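Local coordinates for thrombomodulin (Homo sapiens, PDB 1DX5), which serves as an endothelial receptor and cofactor for thrombin activation of protein C, here represented by its EGF-like domains 4 to 6, at residues E[10-15]-E[22-27]; E[48-53]-E[74-79]; E[97-102]-E[112-117]. All coordinates share one frame; numbering follows the deposited sequence.

Contact 1: residues E[10-15]-E[22-27]; sequences ANCEYQ and TSYLCV
Y24 packs against A10 and the C12–C26 disulfide in EGF-like domain 4. From its CB, the ring carbon CG is set between the backbone N and the carbonyl carbon (chi1 63°). The methyl CB of A10 lies over one face of the ring, displaced toward the rim and closest to CE1 at 3.6 Å, a CH-pi contact 3.8 Å from A10 CB to the Y24 ring centroid. CE1 is also 4.2 Å from C12 SG, which approaches obliquely, while C26 SG sits at the ring edge. At the tip, OH hydrogen-bonds H40 NE2. Beyond the disulfide (C12 SG to C26 SG 2.0 Å) the backbones join in an antiparallel hydrogen-bonded pair, Q15 with V27: Q15 N gives to V27 O at 3.2 Å, and V27 N returns to Q15 O at 3.0 Å from above the carbonyl plane. V27 O, lying at the edge of the Y14 ring near its plane, also accepts from a water that in turn accepts from Y14 N. The second-to-fourth cysteine link typical of EGF modules thus adds a covalent tie to the two backbone bonds, the bridging water and the contact of A10 with Y24.

Contact 2: residues E[48-53]-E[74-79]; sequences QTACPA and GFICTD. With CA (calcium ion), chain N.
F75 and A53 open the pairing of strands 50-52 and 76-79, two central antiparallel strands of the sheet in EGF-like domain 5. F75 O accepts the A53 N-H at 3.0 Å, and a water that donates to A53 O gives it a weak second bond. The F75 ring leads away from 48-53; F75, with a positive phi of 53°, and I76 both face D72 of the neighbouring strand 69-72, a G1 beta bulge. I76 comes next. Its CG2 branch, beside its own carbonyl carbon, touches the partner strand, 3.5 Å from A50 CB and 3.2 Å from C51 O. C77 and C51 then form a hydrogen-bonded pair: C77 N reaches C51 O at 2.8 Å, nearly along the C=O axis, while C51 N meets C77 O in the carbonyl plane. The two sulfurs share one face but are not joined to each other. C51 is linked to C46 and C77 to C65, part of a consecutive cysteine pairing that departs from the usual EGF pattern, and C77 SG rests 3.4 Å from A53 CB. On the other face T78 stands beside A50 as a non-hydrogen-bonded pair; its OG1 makes a weak hydrogen bond to T49 O at 3.4 Å, and its side chain packs on an aromatic side chain of another protein chain. T49 O is gripped more firmly by D79 N, at 2.8 Å. The D79 backbone O goes to a basic side chain of that other protein. Its CG is anti to the backbone N (chi1 178°), and the end of the side chain leads away from 48-53: OD1 binds the calcium ion at 2.4 Å and accepts from G98 N, with OD2 a longer second ligand.

Contact 3: residues E[97-102]-E[112-117]; sequences PGTFEC and GQIGTD. Unlike the reference sequence in segment 112-117: G112 (reference Arg), Q113 (reference His). With CA (calcium ion), chain N.
The F100 ring and G115 make the aromatic contact of this hairpin in the calcium-binding EGF-like domain 6. G115 CA sits over one face of the ring, offset toward the rim and 3.9 Å from the F100 centroid, a CH-pi contact; F100 CZ is 3.4 Å from G115 C, and T116 N comes in obliquely. With F100 CG between the backbone N and the carbonyl carbon (chi1 63°), the end of the side chain comes nearer to 112-117 than its CB direction suggests. E101 OE2 comes near G112 CA, and E101 CG touches I114 CD1 on the same face of the sheet. T99 meets I114 at about a right angle, and T99 OG1 presses on G115 CA at 3.2 Å. The backbones are joined by three hydrogen bonds. G115 N gives to F100 O at 2.8 Å; C102 and Q113 then exchange a pair, with C102 N to Q113 O at 2.7 Å. C102 is tied to C89, and D117 OD1 near its sulfur accepts from S90 N. G112 and Q113 differ from the reference sequence. T99 O binds the calcium ion at 2.8 Å, together with D79, I80, E82, N95 and L96, while T99 OG1 touches G115 and the next residue's O accepts G115 N. The metal site and the start of the strand pairing thus share adjacent residues.

In the fold
Starting from the N terminus, contact 1 closes the short loop 16-21 in EGF-like domain 4. The chain then passes into domain 5, where contact 2 closes a longer loop, 54-73, that itself supplies the two outer strands of the sheet. Contact 3 follows in domain 6, bringing the two strands of a hairpin together around a turn that is partly unmodelled. The three come in series; none nests in or crosses another. Contacts 1 and 2 lie about 28 Å apart between centres and do not touch. Contacts 2 and 3 do meet: the calcium ion and one water belong to both, and D79 reaches the 97-98 segment, joining domains 5 and 6.

Contact 1: residues E[10-15]-E[22-27]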
ATOM      1  N   ALA E  10      -8.068 -40.947 -13.816  1.00 20.50           N
ATOM      2  CA  ALA E  10      -8.122 -39.775 -12.947  1.00 19.22           C
ATOM      3  C   ALA E  10      -7.322 -38.596 -13.483  1.00 18.33           C
ATOM      4  O   ALA E  10      -6.343 -38.762 -14.197  1.00 15.68           O
ATOM      5  CB  ALA E  10      -7.648 -40.140 -11.541  1.00 19.38           C
ATOM      6  N   ASN E  11      -7.755 -37.399 -13.120  1.00 20.21           N
ATOM      7  CA  ASN E  11      -7.091 -36.181 -13.552  1.00 24.50           C
ATOM      8  C   ASN E  11      -6.747 -35.333 -12.316  1.00 23.65           C
ATOM      9  O   ASN E  11      -7.341 -34.277 -12.081  1.00 24.20           O
ATOM     10  CB  ASN E  11      -8.017 -35.403 -14.494  1.00 31.03           C
ATOM     11  CG  ASN E  11      -7.248 -34.262 -15.327  1.00 38.00           C
ATOM     12  OD1 ASN E  11      -6.011 -34.287 -15.262  1.00 40.45           O
ATOM     13  ND2 ASN E  11      -7.947 -33.378 -16.046  1.00 41.99           N
ATOM     14  N   CYS E  12      -5.815 -35.831 -11.508  1.00 20.31           N
ATOM     15  CA  CYS E  12      -5.387 -35.123 -10.309  1.00 19.18           C
ATOM     16  C   CYS E  12      -4.217 -34.210 -10.633  1.00 19.40           C
ATOM     17  O   CYS E  12      -3.354 -34.550 -11.444  1.00 18.68           O
ATOM     18  CB  CYS E  12      -4.960 -36.104  -9.217  1.00 14.56           C
ATOM     19  SG  CYS E  12      -6.230 -37.309  -8.734  1.00 14.46           S
ATOM     20  N   GLU E  13      -4.167 -33.071  -9.953  1.00 19.76           N
ATOM     21  CA  GLU E  13      -3.089 -32.118 -10.150  1.00 17.59           C
ATOM     22  C   GLU E  13      -1.754 -32.678  -9.686  1.00 17.38           C
ATOM     23  O   GLU E  13      -0.717 -32.453 -10.328  1.00 17.86           O
ATOM     24  CB  GLU E  13      -3.363 -30.837  -9.366  1.00 19.19           C
ATOM     25  CG  GLU E  13      -2.193 -29.861  -9.364  1.00 17.58           C
ATOM     26  CD  GLU E  13      -2.388 -28.679  -8.312  1.00 19.81           C
ATOM     27  OE1 GLU E  13      -3.495 -28.123  -8.261  1.00 23.28           O
ATOM     28  OE2 GLU E  13      -1.434 -28.378  -7.568  1.00 23.32           O
ATOM     29  N   TYR E  14      -1.767 -33.357  -8.543  1.00 15.72           N
ATOM     30  CA  TYR E  14      -0.535 -33.898  -8.010  1.00 11.95           C
ATOM     31  C   TYR E  14      -0.450 -35.425  -8.108  1.00 11.16           C
ATOM     32  O   TYR E  14       0.235 -35.941  -8.977  1.00 12.77           O
ATOM     33  CB  TYR E  14      -0.292 -33.377  -6.592  1.00  8.93           C
ATOM     34  CG  TYR E  14       1.105 -33.680  -6.085  1.00 11.37           C
ATOM     35  CD1 TYR E  14       2.228 -33.030  -6.619  1.00 12.76           C
ATOM     36  CD2 TYR E  14       1.311 -34.659  -5.117  1.00  9.16           C
ATOM     37  CE1 TYR E  14       3.527 -33.359  -6.196  1.00 16.70           C
ATOM     38  CE2 TYR E  14       2.597 -34.999  -4.689  1.00 14.00           C
ATOM     39  CZ  TYR E  14       3.697 -34.345  -5.228  1.00 16.26           C
ATOM     40  OH  TYR E  14       4.949 -34.667  -4.778  1.00 17.95           O
ATOM     41  N   GLN E  15      -1.142 -36.139  -7.228  1.00 11.81           N
ATOM     42  CA  GLN E  15      -1.150 -37.601  -7.249  1.00 13.90           C
ATOM     43  C   GLN E  15      -2.545 -38.152  -7.064  1.00 13.01           C
ATOM     44  O   GLN E  15      -3.471 -37.426  -6.686  1.00 12.44           O
ATOM     45  CB  GLN E  15      -0.243 -38.187  -6.167  1.00 17.85           C
ATOM     46  CG  GLN E  15       1.256 -38.079  -6.475  1.00 25.41           C
ATOM     47  CD  GLN E  15       2.159 -38.570  -5.239  1.00 30.40           C
ATOM     48  OE1 GLN E  15       3.370 -38.697  -5.466  1.00 32.58           O
ATOM     49  NE2 GLN E  15       1.587 -38.807  -4.058  1.00 29.04           N
ATOM     50  N   THR E  22     -13.222 -49.004  -8.235  1.00 40.70           N
ATOM     51  CA  THR E  22     -13.961 -47.945  -8.914  1.00 40.11           C
ATOM     52  C   THR E  22     -13.637 -46.524  -8.439  1.00 38.70           C
ATOM     53  O   THR E  22     -13.633 -45.581  -9.247  1.00 41.98           O
ATOM     54  CB  THR E  22     -15.494 -48.175  -8.813  1.00 42.78           C
ATOM     55  OG1 THR E  22     -15.865 -48.437  -7.450  1.00 43.40           O
ATOM     56  CG2 THR E  22     -15.915 -49.355  -9.688  1.00 44.00           C
ATOM     57  N   SER E  23     -13.336 -46.364  -7.152  1.00 34.72           N
ATOM     58  CA  SER E  23     -13.045 -45.035  -6.618  1.00 29.79           C
ATOM     59  C   SER E  23     -11.591 -44.732  -6.246  1.00 26.68           C
ATOM     60  O   SER E  23     -10.795 -45.615  -5.949  1.00 26.82           O
ATOM     61  CB  SER E  23     -13.976 -44.711  -5.453  1.00 28.08           C
ATOM     62  OG  SER E  23     -13.758 -45.591  -4.382  1.00 31.34           O
ATOM     63  N   TYR E  24     -11.263 -43.449  -6.274  1.00 22.72           N
ATOM     64  CA  TYR E  24      -9.923 -42.982  -5.971  1.00 19.51           C
ATOM     65  C   TYR E  24     -10.003 -41.662  -5.220  1.00 19.81           C
ATOM     66  O   TYR E  24     -11.080 -41.121  -4.966  1.00 18.45           O
ATOM     67  CB  TYR E  24      -9.135 -42.756  -7.264  1.00 13.60           C
ATOM     68  CG  TYR E  24      -9.726 -41.676  -8.135  1.00 16.69           C
ATOM     69  CD1 TYR E  24      -9.296 -40.349  -8.021  1.00 13.83           C
ATOM     70  CD2 TYR E  24     -10.746 -41.968  -9.049  1.00 19.23           C
ATOM     71  CE1 TYR E  24      -9.863 -39.339  -8.787  1.00 16.04           C
ATOM     72  CE2 TYR E  24     -11.326 -40.953  -9.830  1.00 21.70           C
ATOM     73  CZ  TYR E  24     -10.876 -39.645  -9.687  1.00 19.72           C
ATOM     74  OH  TYR E  24     -11.439 -38.648 -10.440  1.00 24.68           O
ATOM     75  N   LEU E  25      -8.841 -41.091  -4.964  1.00 17.64           N
ATOM     76  CA  LEU E  25      -8.793 -39.842  -4.268  1.00 14.34           C
ATOM     77  C   LEU E  25      -7.554 -39.089  -4.716  1.00 11.21           C
ATOM     78  O   LEU E  25      -6.450 -39.641  -4.771  1.00  8.91           O
ATOM     79  CB  LEU E  25      -8.782 -40.122  -2.765  1.00 18.17           C
ATOM     80  CG  LEU E  25      -9.180 -39.070  -1.735  1.00 20.72           C
ATOM     81  CD1 LEU E  25      -8.050 -38.116  -1.607  1.00 26.41           C
ATOM     82  CD2 LEU E  25     -10.478 -38.361  -2.118  1.00 11.59           C
ATOM     83  N   CYS E  26      -7.766 -37.839  -5.103  1.00 10.39           N
ATOM     84  CA  CYS E  26      -6.679 -36.974  -5.512  1.00  9.10           C
ATOM     85  C   CYS E  26      -6.035 -36.451  -4.230  1.00 10.40           C
ATOM     86  O   CYS E  26      -6.730 -35.922  -3.353  1.00 10.03           O
ATOM     87  CB  CYS E  26      -7.220 -35.786  -6.305  1.00 13.04           C
ATOM     88  SG  CYS E  26      -7.736 -36.165  -7.996  1.00 11.76           S
ATOM     89  N   VAL E  27      -4.716 -36.608  -4.128  1.00  8.72           N
ATOM     90  CA  VAL E  27      -3.970 -36.157  -2.964  1.00  7.76           C
ATOM     91  C   VAL E  27      -2.846 -35.205  -3.361  1.00 11.09           C
ATOM     92  O   VAL E  27      -2.545 -35.006  -4.559  1.00  6.32           O
ATOM     93  CB  VAL E  27      -3.405 -37.363  -2.116  1.00  7.27           C
ATOM     94  CG1 VAL E  27      -4.576 -38.146  -1.443  1.00  5.04           C
ATOM     95  CG2 VAL E  27      -2.624 -38.322  -3.007  1.00  5.64           C
TER
HETATM   96  O   HOH W   1      -3.962 -33.915  -6.777  1.00 10.13           O

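Contact 2: residues E[48-53]-E[74-79]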
ATOM      1  N   GLN E  48       2.213 -24.043  11.908  1.00 13.07           N
ATOM      2  CA  GLN E  48       3.310 -23.583  12.758  1.00 14.94           C
ATOM      3  C   GLN E  48       3.493 -22.081  12.624  1.00 11.24           C
ATOM      4  O   GLN E  48       2.687 -21.416  12.003  1.00 12.26           O
ATOM      5  CB  GLN E  48       4.607 -24.260  12.327  1.00 19.18           C
ATOM      6  CG  GLN E  48       4.575 -25.766  12.385  1.00 27.99           C
ATOM      7  CD  GLN E  48       5.913 -26.385  11.799  1.00 31.60           C
ATOM      8  OE1 GLN E  48       5.767 -27.259  10.944  1.00 32.98           O
ATOM      9  NE2 GLN E  48       7.096 -25.905  12.192  1.00 35.66           N
ATOM     10  N   THR E  49       4.556 -21.564  13.232  1.00 12.32           N
ATOM     11  CA  THR E  49       4.903 -20.144  13.179  1.00 13.96           C
ATOM     12  C   THR E  49       5.188 -19.732  11.723  1.00 11.14           C
ATOM     13  O   THR E  49       4.797 -18.663  11.268  1.00 14.88           O
ATOM     14  CB  THR E  49       6.155 -19.858  14.070  1.00 15.06           C
ATOM     15  OG1 THR E  49       5.767 -19.861  15.452  1.00 18.26           O
ATOM     16  CG2 THR E  49       6.778 -18.495  13.731  1.00 23.23           C
ATOM     17  N   ALA E  50       5.846 -20.608  10.988  1.00 10.48           N
ATOM     18  CA  ALA E  50       6.175 -20.333   9.603  1.00 10.85           C
ATOM     19  C   ALA E  50       6.417 -21.625   8.839  1.00 10.96           C
ATOM     20  O   ALA E  50       6.679 -22.671   9.435  1.00 10.62           O
ATOM     21  CB  ALA E  50       7.406 -19.443   9.526  1.00 14.62           C
ATOM     22  N   CYS E  51       6.229 -21.548   7.526  1.00  9.89           N
ATOM     23  CA  CYS E  51       6.453 -22.667   6.603  1.00 10.80           C
ATOM     24  C   CYS E  51       6.882 -21.974   5.309  1.00 11.02           C
ATOM     25  O   CYS E  51       6.532 -20.817   5.086  1.00 12.78           O
ATOM     26  CB  CYS E  51       5.150 -23.442   6.310  1.00 13.55           C
ATOM     27  SG  CYS E  51       4.331 -24.327   7.679  1.00 12.13           S
ATOM     28  N   PRO E  52       7.688 -22.641   4.473  1.00  8.42           N
ATOM     29  CA  PRO E  52       8.124 -22.030   3.208  1.00  9.87           C
ATOM     30  C   PRO E  52       6.899 -21.692   2.350  1.00  5.42           C
ATOM     31  O   PRO E  52       5.919 -22.414   2.360  1.00  7.39           O
ATOM     32  CB  PRO E  52       8.941 -23.148   2.552  1.00  4.43           C
ATOM     33  CG  PRO E  52       9.510 -23.871   3.743  1.00  9.66           C
ATOM     34  CD  PRO E  52       8.327 -23.954   4.672  1.00  7.53           C
ATOM     35  N   ALA E  53       6.941 -20.570   1.650  1.00  9.45           N
ATOM     36  CA  ALA E  53       5.822 -20.172   0.794  1.00 10.99           C
ATOM     37  C   ALA E  53       5.715 -21.048  -0.444  1.00 11.25           C
ATOM     38  O   ALA E  53       6.679 -21.684  -0.871  1.00 11.09           O
ATOM     39  CB  ALA E  53       5.963 -18.706   0.371  1.00 12.85           C
ATOM     40  N   GLY E  74      12.965 -14.434   3.094  1.00 12.34           N
ATOM     41  CA  GLY E  74      13.365 -15.765   2.683  1.00 10.75           C
ATOM     42  C   GLY E  74      12.212 -16.528   2.072  1.00 13.40           C
ATOM     43  O   GLY E  74      12.232 -17.759   2.049  1.00 15.35           O
ATOM     44  N   PHE E  75      11.221 -15.795   1.561  1.00 12.27           N
ATOM     45  CA  PHE E  75      10.038 -16.380   0.926  1.00 13.20           C
ATOM     46  C   PHE E  75       9.378 -17.406   1.846  1.00 12.93           C
ATOM     47  O   PHE E  75       9.090 -18.549   1.466  1.00 12.54           O
ATOM     48  CB  PHE E  75      10.392 -16.984  -0.437  1.00 15.53           C
ATOM     49  CG  PHE E  75      10.970 -15.992  -1.409  1.00 12.76           C
ATOM     50  CD1 PHE E  75      10.154 -15.107  -2.083  1.00 11.15           C
ATOM     51  CD2 PHE E  75      12.339 -15.943  -1.634  1.00 15.54           C
ATOM     52  CE1 PHE E  75      10.690 -14.184  -2.975  1.00 14.67           C
ATOM     53  CE2 PHE E  75      12.887 -15.025  -2.523  1.00 15.98           C
ATOM     54  CZ  PHE E  75      12.061 -14.145  -3.192  1.00 14.95           C
ATOM     55  N   ILE E  76       9.126 -16.968   3.073  1.00  9.50           N
ATOM     56  CA  ILE E  76       8.509 -17.820   4.075  1.00 12.97           C
ATOM     57  C   ILE E  76       7.192 -17.222   4.516  1.00  9.55           C
ATOM     58  O   ILE E  76       7.073 -16.019   4.647  1.00 12.39           O
ATOM     59  CB  ILE E  76       9.422 -17.973   5.317  1.00 13.90           C
ATOM     60  CG1 ILE E  76      10.763 -18.562   4.894  1.00 17.07           C
ATOM     61  CG2 ILE E  76       8.791 -18.917   6.319  1.00 16.54           C
ATOM     62  CD1 ILE E  76      11.788 -18.562   5.982  1.00 24.94           C
ATOM     63  N   CYS E  77       6.203 -18.073   4.729  1.00 10.80           N
ATOM     64  CA  CYS E  77       4.899 -17.632   5.183  1.00 10.18           C
ATOM     65  C   CYS E  77       4.911 -17.688   6.700  1.00 10.37           C
ATOM     66  O   CYS E  77       5.139 -18.743   7.288  1.00 12.53           O
ATOM     67  CB  CYS E  77       3.821 -18.566   4.644  1.00 11.60           C
ATOM     68  SG  CYS E  77       3.660 -18.543   2.839  1.00 13.12           S
ATOM     69  N   THR E  78       4.662 -16.552   7.332  1.00 13.08           N
ATOM     70  CA  THR E  78       4.657 -16.484   8.788  1.00 10.92           C
ATOM     71  C   THR E  78       3.240 -16.170   9.302  1.00 10.60           C
ATOM     72  O   THR E  78       2.460 -15.481   8.641  1.00  8.51           O
ATOM     73  CB  THR E  78       5.704 -15.458   9.301  1.00 10.24           C
ATOM     74  OG1 THR E  78       5.754 -15.491  10.736  1.00 18.25           O
ATOM     75  CG2 THR E  78       5.337 -14.067   8.868  1.00 15.24           C
ATOM     76  N   ASP E  79       2.902 -16.712  10.464  1.00  8.33           N
ATOM     77  CA  ASP E  79       1.580 -16.516  11.045  1.00  8.64           C
ATOM     78  C   ASP E  79       1.277 -15.076  11.460  1.00  9.70           C
ATOM     79  O   ASP E  79       2.130 -14.372  12.005  1.00  7.95           O
ATOM     80  CB  ASP E  79       1.410 -17.446  12.249  1.00  7.58           C
ATOM     81  CG  ASP E  79      -0.009 -17.259  12.987  1.00 13.60           C
ATOM     82  OD1 ASP E  79      -1.071 -17.424  12.342  1.00 18.27           O
ATOM     83  OD2 ASP E  79      -0.002 -16.947  14.188  1.00 13.18           O
TER
HETATM   84 CA    CA N 502      -2.782 -16.445  13.713  1.00  8.54          CA
HETATM   85  O   HOH W   2       9.396 -21.349  -0.500  1.00 25.59           O
HETATM   86  O   HOH W   3      -3.580 -16.458  11.425  1.00 14.51           O

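Contact 3: residues E[97-102]-E[112-117]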
ATOM      1  N   PRO E  97      -2.163 -20.938  14.627  1.00 10.05           N
ATOM      2  CA  PRO E  97      -1.364 -20.882  13.405  1.00 12.94           C
ATOM      3  C   PRO E  97      -2.357 -20.915  12.243  1.00 11.89           C
ATOM      4  O   PRO E  97      -2.994 -21.939  12.004  1.00 17.68           O
ATOM      5  CB  PRO E  97      -0.558 -22.181  13.459  1.00 13.49           C
ATOM      6  CG  PRO E  97      -0.603 -22.593  14.920  1.00 12.85           C
ATOM      7  CD  PRO E  97      -1.989 -22.230  15.311  1.00  9.14           C
ATOM      8  N   GLY E  98      -2.537 -19.783  11.569  1.00 11.54           N
ATOM      9  CA  GLY E  98      -3.465 -19.738  10.442  1.00 12.80           C
ATOM     10  C   GLY E  98      -4.780 -19.032  10.688  1.00 10.11           C
ATOM     11  O   GLY E  98      -5.461 -18.644   9.750  1.00 13.95           O
ATOM     12  N   THR E  99      -5.177 -18.918  11.946  1.00 12.11           N
ATOM     13  CA  THR E  99      -6.417 -18.229  12.309  1.00 12.19           C
ATOM     14  C   THR E  99      -6.330 -17.792  13.780  1.00 11.67           C
ATOM     15  O   THR E  99      -5.237 -17.557  14.294  1.00 13.36           O
ATOM     16  CB  THR E  99      -7.666 -19.120  12.028  1.00 14.27           C
ATOM     17  OG1 THR E  99      -8.858 -18.410  12.382  1.00 13.10           O
ATOM     18  CG2 THR E  99      -7.600 -20.446  12.795  1.00 13.35           C
ATOM     19  N   PHE E 100      -7.466 -17.641  14.442  1.00 14.00           N
ATOM     20  CA  PHE E 100      -7.479 -17.234  15.845  1.00 15.63           C
ATOM     21  C   PHE E 100      -8.803 -17.636  16.481  1.00 16.20           C
ATOM     22  O   PHE E 100      -9.793 -17.871  15.780  1.00 16.84           O
ATOM     23  CB  PHE E 100      -7.298 -15.711  15.966  1.00 14.91           C
ATOM     24  CG  PHE E 100      -8.420 -14.907  15.326  1.00 15.80           C
ATOM     25  CD1 PHE E 100      -8.397 -14.617  13.957  1.00 12.77           C
ATOM     26  CD2 PHE E 100      -9.501 -14.459  16.091  1.00 14.80           C
ATOM     27  CE1 PHE E 100      -9.428 -13.895  13.362  1.00 13.75           C
ATOM     28  CE2 PHE E 100     -10.542 -13.735  15.512  1.00 14.97           C
ATOM     29  CZ  PHE E 100     -10.509 -13.451  14.143  1.00 17.61           C
ATOM     30  N   GLU E 101      -8.807 -17.766  17.806  1.00 16.91           N
ATOM     31  CA  GLU E 101     -10.039 -18.093  18.526  1.00 16.04           C
ATOM     32  C   GLU E 101     -10.511 -16.848  19.282  1.00 15.58           C
ATOM     33  O   GLU E 101      -9.747 -16.217  20.016  1.00 12.86           O
ATOM     34  CB  GLU E 101      -9.840 -19.232  19.511  1.00 13.96           C
ATOM     35  CG  GLU E 101     -11.161 -19.720  20.081  1.00 15.36           C
ATOM     36  CD  GLU E 101     -10.980 -20.579  21.414  1.00 14.83           C
ATOM     37  OE1 GLU E 101      -9.874 -20.565  21.994  1.00 19.76           O
ATOM     38  OE2 GLU E 101     -11.957 -21.227  21.835  1.00 20.32           O
ATOM     39  N   CYS E 102     -11.767 -16.482  19.068  1.00 18.44           N
ATOM     40  CA  CYS E 102     -12.329 -15.310  19.711  1.00 20.63           C
ATOM     41  C   CYS E 102     -13.458 -15.747  20.630  1.00 21.42           C
ATOM     42  O   CYS E 102     -14.402 -16.411  20.200  1.00 18.26           O
ATOM     43  CB  CYS E 102     -12.841 -14.329  18.647  1.00 22.46           C
ATOM     44  SG  CYS E 102     -13.348 -12.694  19.271  1.00 20.68           S
ATOM     45  N   GLY E 112     -16.936 -19.884  21.818  1.00 41.39           N
ATOM     46  CA  GLY E 112     -15.606 -19.863  21.243  1.00 39.26           C
ATOM     47  C   GLY E 112     -15.718 -19.862  19.732  1.00 36.58           C
ATOM     48  O   GLY E 112     -16.059 -20.879  19.141  1.00 38.84           O
ATOM     49  N   GLN E 113     -15.476 -18.714  19.110  1.00 34.52           N
ATOM     50  CA  GLN E 113     -15.548 -18.593  17.652  1.00 32.57           C
ATOM     51  C   GLN E 113     -14.164 -18.703  17.018  1.00 27.64           C
ATOM     52  O   GLN E 113     -13.189 -18.181  17.546  1.00 25.61           O
ATOM     53  CB  GLN E 113     -16.133 -17.239  17.253  1.00 34.92           C
ATOM     54  CG  GLN E 113     -17.414 -16.849  17.947  1.00 41.29           C
ATOM     55  CD  GLN E 113     -17.830 -15.339  17.598  1.00 43.00           C
ATOM     56  OE1 GLN E 113     -18.730 -15.210  16.775  1.00 47.49           O
ATOM     57  NE2 GLN E 113     -17.176 -14.328  18.148  1.00 43.55           N
ATOM     58  N   ILE E 114     -14.098 -19.354  15.865  1.00 26.16           N
ATOM     59  CA  ILE E 114     -12.849 -19.505  15.134  1.00 23.68           C
ATOM     60  C   ILE E 114     -12.795 -18.576  13.918  1.00 23.73           C
ATOM     61  O   ILE E 114     -13.653 -18.646  13.036  1.00 24.86           O
ATOM     62  CB  ILE E 114     -12.617 -20.978  14.688  1.00 24.26           C
ATOM     63  CG1 ILE E 114     -11.948 -21.786  15.805  1.00 25.37           C
ATOM     64  CG2 ILE E 114     -11.671 -21.035  13.494  1.00 21.87           C
ATOM     65  CD1 ILE E 114     -12.621 -21.753  17.109  1.00 22.59           C
ATOM     66  N   GLY E 115     -11.797 -17.693  13.896  1.00 20.47           N
ATOM     67  CA  GLY E 115     -11.613 -16.793  12.772  1.00 22.21           C
ATOM     68  C   GLY E 115     -12.573 -15.631  12.601  1.00 24.81           C
ATOM     69  O   GLY E 115     -12.456 -14.891  11.630  1.00 25.74           O
ATOM     70  N   THR E 116     -13.518 -15.467  13.523  1.00 25.38           N
ATOM     71  CA  THR E 116     -14.482 -14.370  13.443  1.00 26.95           C
ATOM     72  C   THR E 116     -14.555 -13.565  14.735  1.00 28.31           C
ATOM     73  O   THR E 116     -14.201 -14.045  15.812  1.00 28.23           O
ATOM     74  CB  THR E 116     -15.909 -14.857  13.086  1.00 24.02           C
ATOM     75  OG1 THR E 116     -16.310 -15.881  13.998  1.00 28.21           O
ATOM     76  CG2 THR E 116     -15.950 -15.407  11.672  1.00 28.27           C
ATOM     77  N   ASP E 117     -15.032 -12.332  14.607  1.00 29.10           N
ATOM     78  CA  ASP E 117     -15.174 -11.421  15.732  1.00 31.60           C
ATOM     79  C   ASP E 117     -16.545 -11.600  16.391  1.00 32.21           C
ATOM     80  O   ASP E 117     -17.365 -12.392  15.931  1.00 33.11           O
ATOM     81  CB  ASP E 117     -15.011  -9.981  15.228  1.00 30.95           C
ATOM     82  CG  ASP E 117     -14.763  -8.931  16.408  1.00 28.75           C
ATOM     83  OD1 ASP E 117     -14.724  -9.341  17.583  1.00 30.46           O
ATOM     84  OD2 ASP E 117     -14.596  -7.735  16.103  1.00 34.68           O
TER
HETATM   85 CA    CA N 502      -2.782 -16.445  13.713  1.00  8.54          CA
HETATM   86  O   HOH W   3      -3.580 -16.458  11.425  1.00 14.51           O